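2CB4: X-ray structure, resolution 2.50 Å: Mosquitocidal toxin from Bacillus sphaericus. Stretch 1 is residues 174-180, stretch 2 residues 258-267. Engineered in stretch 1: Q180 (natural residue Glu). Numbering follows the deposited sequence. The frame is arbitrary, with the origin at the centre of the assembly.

Stretch 1 (174-180) PFPNEDQ
Stretch 2, residues 258-267: DMFAPNGEIP

Two mostly loop-like segments of one chain meet here, burying 371 Å² in all, without a clear direct hydrogen bond between them. Register is set where E178 CA lies 5.9 Å from A261 CA. In stretch 1, P176 to E178 take helical phi/psi angles, and D179 N bonds P176 O at 3.1 Å before D179 turns to 43/63. In stretch 2, a 3-10 segment at A261-P262 is tied by N263 N to F260 O, 2.8 Å, and leads into a strand at G264-E265.

Among apolar contacts, F175 (m, chi2 -70°) points toward small A261, their CB atoms 3.1 Å apart. P262 covers one face of the F175 ring, its CD 3.9 Å from the centroid, so polarised C-H groups meet the pi cloud. The F260 ring (t) lies oblique to that of F175, planes at 85°, with F175 CE2 to F260 CE1 4.0 Å.

Separately, I266 (m, t) packs its CD1 methyl on N177 O at 3.5 Å, a van der Waals contact.

The polar rule is a buried, extended acid. E178 (t, t, chi3 18°) brings OE2 to 2.6 Å from M259 O. Its OE1 accepts from NE2 of the engineered Q180 at 2.9 Å. A water accepts from A261 N (2.9 Å) and can donate to E178 OE1 (3.3 Å), which would link the stretches.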

ATOM      1  N   PRO A 174      10.906 -28.340  33.547  1.00 54.84           N
ATOM      2  CA  PRO A 174      12.012 -28.289  32.554  1.00 53.55           C
ATOM      3  C   PRO A 174      13.428 -27.878  33.010  1.00 55.64           C
ATOM      4  O   PRO A 174      14.410 -28.553  32.682  1.00 54.49           O
ATOM      5  CB  PRO A 174      11.486 -27.321  31.476  1.00 55.07           C
ATOM      6  CG  PRO A 174       9.949 -27.397  31.580  1.00 58.78           C
ATOM      7  CD  PRO A 174       9.621 -27.791  33.021  1.00 54.05           C
ATOM      8  N   PHE A 175      13.559 -26.731  33.711  1.00 52.55           N
ATOM      9  CA  PHE A 175      14.872 -26.175  34.154  1.00 51.60           C
ATOM     10  C   PHE A 175      14.728 -25.538  35.531  1.00 61.32           C
ATOM     11  O   PHE A 175      14.314 -24.347  35.667  1.00 62.70           O
ATOM     12  CB  PHE A 175      15.364 -25.115  33.144  1.00 50.87           C
ATOM     13  CG  PHE A 175      15.469 -25.618  31.726  1.00 49.77           C
ATOM     14  CD1 PHE A 175      16.459 -26.553  31.353  1.00 50.40           C
ATOM     15  CD2 PHE A 175      14.550 -25.183  30.750  1.00 49.01           C
ATOM     16  CE1 PHE A 175      16.541 -27.012  29.996  1.00 50.40           C
ATOM     17  CE2 PHE A 175      14.610 -25.638  29.414  1.00 50.09           C
ATOM     18  CZ  PHE A 175      15.600 -26.552  29.038  1.00 48.30           C
ATOM     19  N   PRO A 176      15.056 -26.325  36.551  1.00 59.09           N
ATOM     20  CA  PRO A 176      14.918 -25.863  37.933  1.00 58.45           C
ATOM     21  C   PRO A 176      15.977 -24.896  38.431  1.00 64.37           C
ATOM     22  O   PRO A 176      15.698 -24.034  39.278  1.00 65.46           O
ATOM     23  CB  PRO A 176      14.950 -27.166  38.766  1.00 59.21           C
ATOM     24  CG  PRO A 176      15.023 -28.288  37.803  1.00 63.32           C
ATOM     25  CD  PRO A 176      14.903 -27.787  36.413  1.00 59.19           C
ATOM     26  N   ASN A 177      17.188 -25.052  37.935  1.00 61.01           N
ATOM     27  CA  ASN A 177      18.317 -24.239  38.333  1.00 60.70           C
ATOM     28  C   ASN A 177      18.198 -22.749  38.157  1.00 63.46           C
ATOM     29  O   ASN A 177      19.042 -21.992  38.675  1.00 64.44           O
ATOM     30  CB  ASN A 177      19.543 -24.643  37.528  1.00 67.41           C
ATOM     31  CG  ASN A 177      19.828 -26.151  37.596  1.00 85.18           C
ATOM     32  OD1 ASN A 177      19.281 -26.840  38.453  1.00 75.37           O
ATOM     33  ND2 ASN A 177      20.706 -26.631  36.722  1.00 71.01           N
ATOM     34  N   GLU A 178      17.223 -22.301  37.363  1.00 56.05           N
ATOM     35  CA  GLU A 178      17.064 -20.881  37.104  1.00 53.29           C
ATOM     36  C   GLU A 178      16.267 -20.132  38.192  1.00 57.06           C
ATOM     37  O   GLU A 178      16.256 -18.868  38.243  1.00 55.82           O
ATOM     38  CB  GLU A 178      16.460 -20.649  35.715  1.00 53.10           C
ATOM     39  CG  GLU A 178      16.336 -19.189  35.328  1.00 48.84           C
ATOM     40  CD  GLU A 178      15.760 -19.023  33.961  1.00 68.79           C
ATOM     41  OE1 GLU A 178      15.143 -19.975  33.420  1.00 79.35           O
ATOM     42  OE2 GLU A 178      15.909 -17.927  33.418  1.00 53.00           O
ATOM     43  N   ASP A 179      15.597 -20.920  39.046  1.00 51.80           N
ATOM     44  CA  ASP A 179      14.765 -20.410  40.136  1.00 50.69           C
ATOM     45  C   ASP A 179      13.926 -19.236  39.677  1.00 48.16           C
ATOM     46  O   ASP A 179      14.102 -18.138  40.202  1.00 46.67           O
ATOM     47  CB  ASP A 179      15.621 -19.924  41.297  1.00 53.82           C
ATOM     48  CG  ASP A 179      16.553 -20.984  41.827  1.00 84.47           C
ATOM     49  OD1 ASP A 179      16.121 -22.164  41.950  1.00 87.49           O
ATOM     50  OD2 ASP A 179      17.718 -20.632  42.136  1.00 97.47           O
ATOM     51  N   GLN A 180      13.023 -19.465  38.725  1.00 40.46           N
ATOM     52  CA  GLN A 180      12.230 -18.390  38.140  1.00 38.20           C
ATOM     53  C   GLN A 180      10.948 -18.072  38.759  1.00 39.19           C
ATOM     54  O   GLN A 180      10.205 -18.984  39.172  1.00 40.95           O
ATOM     55  CB  GLN A 180      11.769 -18.832  36.779  1.00 38.89           C
ATOM     56  CG  GLN A 180      12.571 -18.483  35.628  1.00 45.16           C
ATOM     57  CD  GLN A 180      11.774 -18.724  34.337  1.00 51.15           C
ATOM     58  OE1 GLN A 180      10.660 -18.168  34.111  1.00 32.36           O
ATOM     59  NE2 GLN A 180      12.299 -19.576  33.481  1.00 39.29           N
ATOM     60  N   ASP A 258      18.677 -13.931  26.933  1.00 25.19           N
ATOM     61  CA  ASP A 258      19.490 -14.027  28.136  1.00 24.47           C
ATOM     62  C   ASP A 258      18.767 -14.422  29.426  1.00 28.34           C
ATOM     63  O   ASP A 258      19.339 -14.354  30.494  1.00 28.79           O
ATOM     64  CB  ASP A 258      20.277 -12.733  28.329  1.00 26.35           C
ATOM     65  CG  ASP A 258      21.427 -12.620  27.335  1.00 31.29           C
ATOM     66  OD1 ASP A 258      22.152 -13.640  27.143  1.00 29.70           O
ATOM     67  OD2 ASP A 258      21.520 -11.562  26.681  1.00 33.39           O
HETATM   68  N   MSE A 259      17.510 -14.839  29.304  1.00 23.68           N
HETATM   69  CA  MSE A 259      16.715 -15.279  30.442  1.00 21.20           C
HETATM   70  C   MSE A 259      16.156 -16.708  30.229  1.00 29.71           C
HETATM   71  O   MSE A 259      15.315 -17.152  30.985  1.00 32.37           O
HETATM   72  CB  MSE A 259      15.580 -14.300  30.828  1.00 19.41           C
HETATM   73  CG  MSE A 259      16.037 -13.097  31.655  1.00 17.35           C
HETATM   74 SE   MSE A 259      16.903 -13.416  33.308  1.00 13.89          SE
HETATM   75  CE  MSE A 259      15.285 -13.857  34.108  1.00 12.60           C
ATOM     76  N   PHE A 260      16.613 -17.397  29.185  1.00 25.85           N
ATOM     77  CA  PHE A 260      16.181 -18.758  28.870  1.00 24.54           C
ATOM     78  C   PHE A 260      17.145 -19.646  29.660  1.00 29.95           C
ATOM     79  O   PHE A 260      18.360 -19.439  29.622  1.00 28.13           O
ATOM     80  CB  PHE A 260      16.321 -19.017  27.360  1.00 26.03           C
ATOM     81  CG  PHE A 260      15.881 -20.398  26.939  1.00 26.39           C
ATOM     82  CD1 PHE A 260      14.766 -20.998  27.545  1.00 28.88           C
ATOM     83  CD2 PHE A 260      16.578 -21.096  25.959  1.00 26.89           C
ATOM     84  CE1 PHE A 260      14.358 -22.278  27.178  1.00 29.46           C
ATOM     85  CE2 PHE A 260      16.185 -22.381  25.568  1.00 29.89           C
ATOM     86  CZ  PHE A 260      15.075 -22.978  26.179  1.00 28.79           C
ATOM     87  N   ALA A 261      16.608 -20.615  30.402  1.00 28.85           N
ATOM     88  CA  ALA A 261      17.438 -21.462  31.263  1.00 28.26           C
ATOM     89  C   ALA A 261      18.749 -22.034  30.739  1.00 31.43           C
ATOM     90  O   ALA A 261      19.786 -21.872  31.386  1.00 32.47           O
ATOM     91  CB  ALA A 261      16.609 -22.492  32.026  1.00 28.75           C
ATOM     92  N   PRO A 262      18.727 -22.694  29.581  1.00 27.54           N
ATOM     93  CA  PRO A 262      19.964 -23.251  29.007  1.00 26.20           C
ATOM     94  C   PRO A 262      20.991 -22.146  28.620  1.00 29.77           C
ATOM     95  O   PRO A 262      22.173 -22.448  28.378  1.00 28.73           O
ATOM     96  CB  PRO A 262      19.479 -23.987  27.741  1.00 27.37           C
ATOM     97  CG  PRO A 262      18.033 -24.141  27.868  1.00 31.47           C
ATOM     98  CD  PRO A 262      17.529 -23.077  28.802  1.00 27.87           C
ATOM     99  N   ASN A 263      20.533 -20.884  28.558  1.00 25.41           N
ATOM    100  CA  ASN A 263      21.386 -19.748  28.192  1.00 24.98           C
ATOM    101  C   ASN A 263      22.128 -19.101  29.342  1.00 29.59           C
ATOM    102  O   ASN A 263      22.730 -18.021  29.189  1.00 27.91           O
ATOM    103  CB  ASN A 263      20.610 -18.698  27.383  1.00 22.99           C
ATOM    104  CG  ASN A 263      20.142 -19.241  26.057  1.00 31.38           C
ATOM    105  OD1 ASN A 263      20.462 -20.367  25.687  1.00 24.67           O
ATOM    106  ND2 ASN A 263      19.381 -18.457  25.340  1.00 23.34           N
ATOM    107  N   GLY A 264      22.108 -19.773  30.495  1.00 27.14           N
ATOM    108  CA  GLY A 264      22.819 -19.272  31.673  1.00 26.85           C
ATOM    109  C   GLY A 264      22.927 -20.357  32.735  1.00 31.14           C
ATOM    110  O   GLY A 264      22.582 -21.513  32.499  1.00 30.97           O
ATOM    111  N   GLU A 265      23.364 -19.968  33.931  1.00 27.02           N
ATOM    112  CA  GLU A 265      23.475 -20.913  35.053  1.00 25.32           C
ATOM    113  C   GLU A 265      23.919 -20.158  36.299  1.00 30.79           C
ATOM    114  O   GLU A 265      24.279 -18.996  36.216  1.00 28.72           O
ATOM    115  CB  GLU A 265      24.560 -21.956  34.734  1.00 25.13           C
ATOM    116  CG  GLU A 265      25.950 -21.343  34.809  1.00 28.80           C
ATOM    117  CD  GLU A 265      27.008 -22.148  34.090  1.00 51.09           C
ATOM    118  OE1 GLU A 265      26.748 -22.670  32.969  1.00 51.89           O
ATOM    119  OE2 GLU A 265      28.110 -22.266  34.664  1.00 45.09           O
ATOM    120  N   ILE A 266      23.927 -20.833  37.450  1.00 30.58           N
ATOM    121  CA  ILE A 266      24.424 -20.214  38.684  1.00 30.66           C
ATOM    122  C   ILE A 266      25.907 -20.553  38.656  1.00 35.87           C
ATOM    123  O   ILE A 266      26.291 -21.697  38.787  1.00 36.29           O
ATOM    124  CB  ILE A 266      23.743 -20.784  39.943  1.00 32.90           C
ATOM    125  CG1 ILE A 266      22.239 -20.487  39.849  1.00 33.53           C
ATOM    126  CG2 ILE A 266      24.368 -20.153  41.201  1.00 31.64           C
ATOM    127  CD1 ILE A 266      21.416 -20.942  41.004  1.00 33.33           C
ATOM    128  N   PRO A 267      26.745 -19.571  38.397  1.00 32.89           N
ATOM    129  CA  PRO A 267      28.170 -19.878  38.258  1.00 32.57           C
ATOM    130  C   PRO A 267      28.902 -20.325  39.530  1.00 39.67           C
ATOM    131  O   PRO A 267      29.862 -21.095  39.461  1.00 39.78           O
ATOM    132  CB  PRO A 267      28.767 -18.569  37.700  1.00 32.88           C
ATOM    133  CG  PRO A 267      27.804 -17.513  38.068  1.00 36.20           C
ATOM    134  CD  PRO A 267      26.454 -18.134  38.205  1.00 31.89           C
TER
HETATM  135  O   HOH W   1      13.761 -21.275  30.776  1.00 31.13           O